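Local coordinates for thermostable carboxypeptidase 1 (Pyrococcus furiosus, PDB 1KA2), which removes amino acids one at a time from the C-terminus of peptides, with broad specificity, as a cobalt-dependent metallocarboxypeptidase of the M32 family, at residues 223-228 against 276-281. Sequence-based numbering, arbitrary orientation.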
loop_
_atom_site.group_PDB
_atom_site.type_symbol
_atom_site.label_atom_id
_atom_site.label_comp_id
_atom_site.label_asym_id
_atom_site.label_seq_id
_atom_site.Cartn_x
_atom_site.Cartn_y
_atom_site.Cartn_z
ATOM N N PHE A 223 -24.147 8.625 -5.099
ATOM C CA PHE A 223 -24.278 7.177 -5.285
ATOM C C PHE A 223 -24.183 6.452 -3.942
ATOM O O PHE A 223 -24.487 5.259 -3.848
ATOM C CB PHE A 223 -23.161 6.629 -6.189
ATOM C CG PHE A 223 -23.327 6.946 -7.657
ATOM C CD1 PHE A 223 -24.517 7.470 -8.156
ATOM C CD2 PHE A 223 -22.290 6.671 -8.553
ATOM C CE1 PHE A 223 -24.671 7.711 -9.519
ATOM C CE2 PHE A 223 -22.434 6.907 -9.920
ATOM C CZ PHE A 223 -23.625 7.427 -10.404
ATOM N N GLY A 224 -23.739 7.161 -2.910
ATOM C CA GLY A 224 -23.599 6.525 -1.613
ATOM C C GLY A 224 -22.283 5.767 -1.485
ATOM O O GLY A 224 -22.151 4.866 -0.652
ATOM N N PHE A 225 -21.312 6.127 -2.324
ATOM C CA PHE A 225 -19.987 5.506 -2.299
ATOM C C PHE A 225 -19.450 5.828 -0.898
ATOM O O PHE A 225 -19.289 6.994 -0.541
ATOM C CB PHE A 225 -19.116 6.124 -3.400
ATOM C CG PHE A 225 -17.847 5.363 -3.680
ATOM C CD1 PHE A 225 -17.880 3.993 -3.907
ATOM C CD2 PHE A 225 -16.630 6.024 -3.760
ATOM C CE1 PHE A 225 -16.721 3.286 -4.215
ATOM C CE2 PHE A 225 -15.463 5.330 -4.069
ATOM C CZ PHE A 225 -15.512 3.952 -4.299
ATOM N N PRO A 226 -19.177 4.794 -0.088
ATOM C CA PRO A 226 -18.677 4.940 1.288
ATOM C C PRO A 226 -17.222 5.384 1.489
ATOM O O PRO A 226 -16.399 4.618 1.997
ATOM C CB PRO A 226 -18.968 3.566 1.889
ATOM C CG PRO A 226 -18.659 2.660 0.742
ATOM C CD PRO A 226 -19.295 3.367 -0.451
ATOM N N LEU A 227 -16.930 6.630 1.113
ATOM C CA LEU A 227 -15.596 7.207 1.238
ATOM C C LEU A 227 -15.083 7.296 2.674
ATOM O O LEU A 227 -15.831 7.641 3.591
ATOM C CB LEU A 227 -15.564 8.615 0.644
ATOM C CG LEU A 227 -15.701 8.845 -0.860
ATOM C CD1 LEU A 227 -14.758 7.903 -1.610
ATOM C CD2 LEU A 227 -17.123 8.621 -1.274
ATOM N N GLY A 228 -13.794 7.006 2.852
ATOM C CA GLY A 228 -13.176 7.076 4.166
ATOM C C GLY A 228 -13.614 6.003 5.140
ATOM O O GLY A 228 -13.011 5.826 6.197
ATOM N N TYR A 276 -20.115 -3.653 -6.658
ATOM C CA TYR A 276 -20.164 -5.101 -6.770
ATOM C C TYR A 276 -19.323 -5.770 -5.671
ATOM O O TYR A 276 -19.792 -6.649 -4.940
ATOM C CB TYR A 276 -19.648 -5.486 -8.155
ATOM C CG TYR A 276 -19.751 -6.942 -8.535
ATOM C CD1 TYR A 276 -20.205 -7.913 -7.637
ATOM C CD2 TYR A 276 -19.420 -7.343 -9.826
ATOM C CE1 TYR A 276 -20.331 -9.257 -8.035
ATOM C CE2 TYR A 276 -19.538 -8.659 -10.229
ATOM C CZ TYR A 276 -19.990 -9.617 -9.345
ATOM O OH TYR A 276 -20.081 -10.924 -9.797
ATOM N N GLU A 277 -18.072 -5.355 -5.555
ATOM C CA GLU A 277 -17.192 -5.933 -4.549
ATOM C C GLU A 277 -17.612 -5.479 -3.155
ATOM O O GLU A 277 -17.486 -6.212 -2.175
ATOM C CB GLU A 277 -15.753 -5.522 -4.837
ATOM C CG GLU A 277 -15.187 -6.145 -6.093
ATOM C CD GLU A 277 -15.084 -7.661 -5.997
ATOM O OE1 GLU A 277 -14.894 -8.176 -4.869
ATOM O OE2 GLU A 277 -15.179 -8.336 -7.047
ATOM N N LEU A 278 -18.123 -4.259 -3.092
ATOM C CA LEU A 278 -18.585 -3.657 -1.856
ATOM C C LEU A 278 -19.816 -4.390 -1.327
ATOM O O LEU A 278 -19.953 -4.594 -0.123
ATOM C CB LEU A 278 -18.928 -2.189 -2.121
ATOM C CG LEU A 278 -18.288 -1.105 -1.248
ATOM C CD1 LEU A 278 -16.878 -1.472 -0.912
ATOM C CD2 LEU A 278 -18.331 0.238 -1.980
ATOM N N GLN A 279 -20.706 -4.795 -2.230
ATOM C CA GLN A 279 -21.928 -5.477 -1.819
ATOM C C GLN A 279 -21.795 -6.989 -1.797
ATOM O O GLN A 279 -22.705 -7.714 -2.185
ATOM C CB GLN A 279 -23.092 -5.045 -2.714
ATOM C CG GLN A 279 -23.311 -3.535 -2.668
ATOM C CD GLN A 279 -24.693 -3.104 -3.119
ATOM O OE1 GLN A 279 -25.367 -2.348 -2.422
ATOM N NE2 GLN A 279 -25.114 -3.568 -4.287
ATOM N N GLN A 280 -20.647 -7.452 -1.319
ATOM C CA GLN A 280 -20.369 -8.868 -1.222
ATOM C C GLN A 280 -20.914 -9.345 0.124
ATOM O O GLN A 280 -21.183 -8.537 1.005
ATOM C CB GLN A 280 -18.862 -9.088 -1.317
ATOM C CG GLN A 280 -18.474 -10.398 -1.935
ATOM C CD GLN A 280 -18.947 -10.550 -3.371
ATOM O OE1 GLN A 280 -18.984 -11.651 -3.890
ATOM N NE2 GLN A 280 -19.296 -9.445 -4.019
ATOM N N ASP A 281 -21.091 -10.650 0.278
ATOM C CA ASP A 281 -21.622 -11.214 1.516
ATOM C C ASP A 281 -20.490 -11.423 2.522
ATOM O O ASP A 281 -19.617 -12.259 2.300
ATOM C CB ASP A 281 -22.299 -12.550 1.206
ATOM C CG ASP A 281 -23.174 -13.045 2.337
ATOM O OD1 ASP A 281 -22.727 -12.995 3.498
ATOM O OD2 ASP A 281 -24.308 -13.502 2.058
#
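The phenyl ring of F225 and the pyrrolidine ring of P226 both turn to one methyl, CD2 of L278, where two helix ends of the M32 metallopeptidase fold come together. That methyl comes to the phenyl ring obliquely, 4.1 Å from CE1 of F225 to CD2 of L278, and the two side chains cross at about a right angle. On the proline it meets the CG-CD side of the ring: CD2 of L278 stands 3.6 Å from CD of P226 and 3.7 Å from CG of the same residue.

Helix 209-223 closes in a Schellman motif, with G224 at positive phi as the C-prime residue and the N-H groups of G224 and F225 bonded back to carbonyls of the helix's last turn. Helix 261-278, which carries the HEXXH motif with the metal-binding H269 and H273, ends at L278. P226 then sits at the centre of an inverse gamma turn, and its ring points to that second helix end.

F225 leaves its backbone pointing away from 276-281, yet a chi1 of -167° swings CG trans to the backbone N and brings CE1 near L278. The F225 side chain also touches A274 of helix 261-278 and I251 of strand 248-253, while L278 rests on V249 of that strand, so the apolar patch continues onto the sheet. The F225 side chain is about 7 Å from that of E270, the predicted proton donor/acceptor, and about 13 Å from the bound magnesium ion, close to the HEXXH residues without touching them.

The join is small, 92 Å² in all, and apolar. On the L278 side it passes through a single branch: the other methyl, CD1 of L278, stays 4.8 Å from CG of P226.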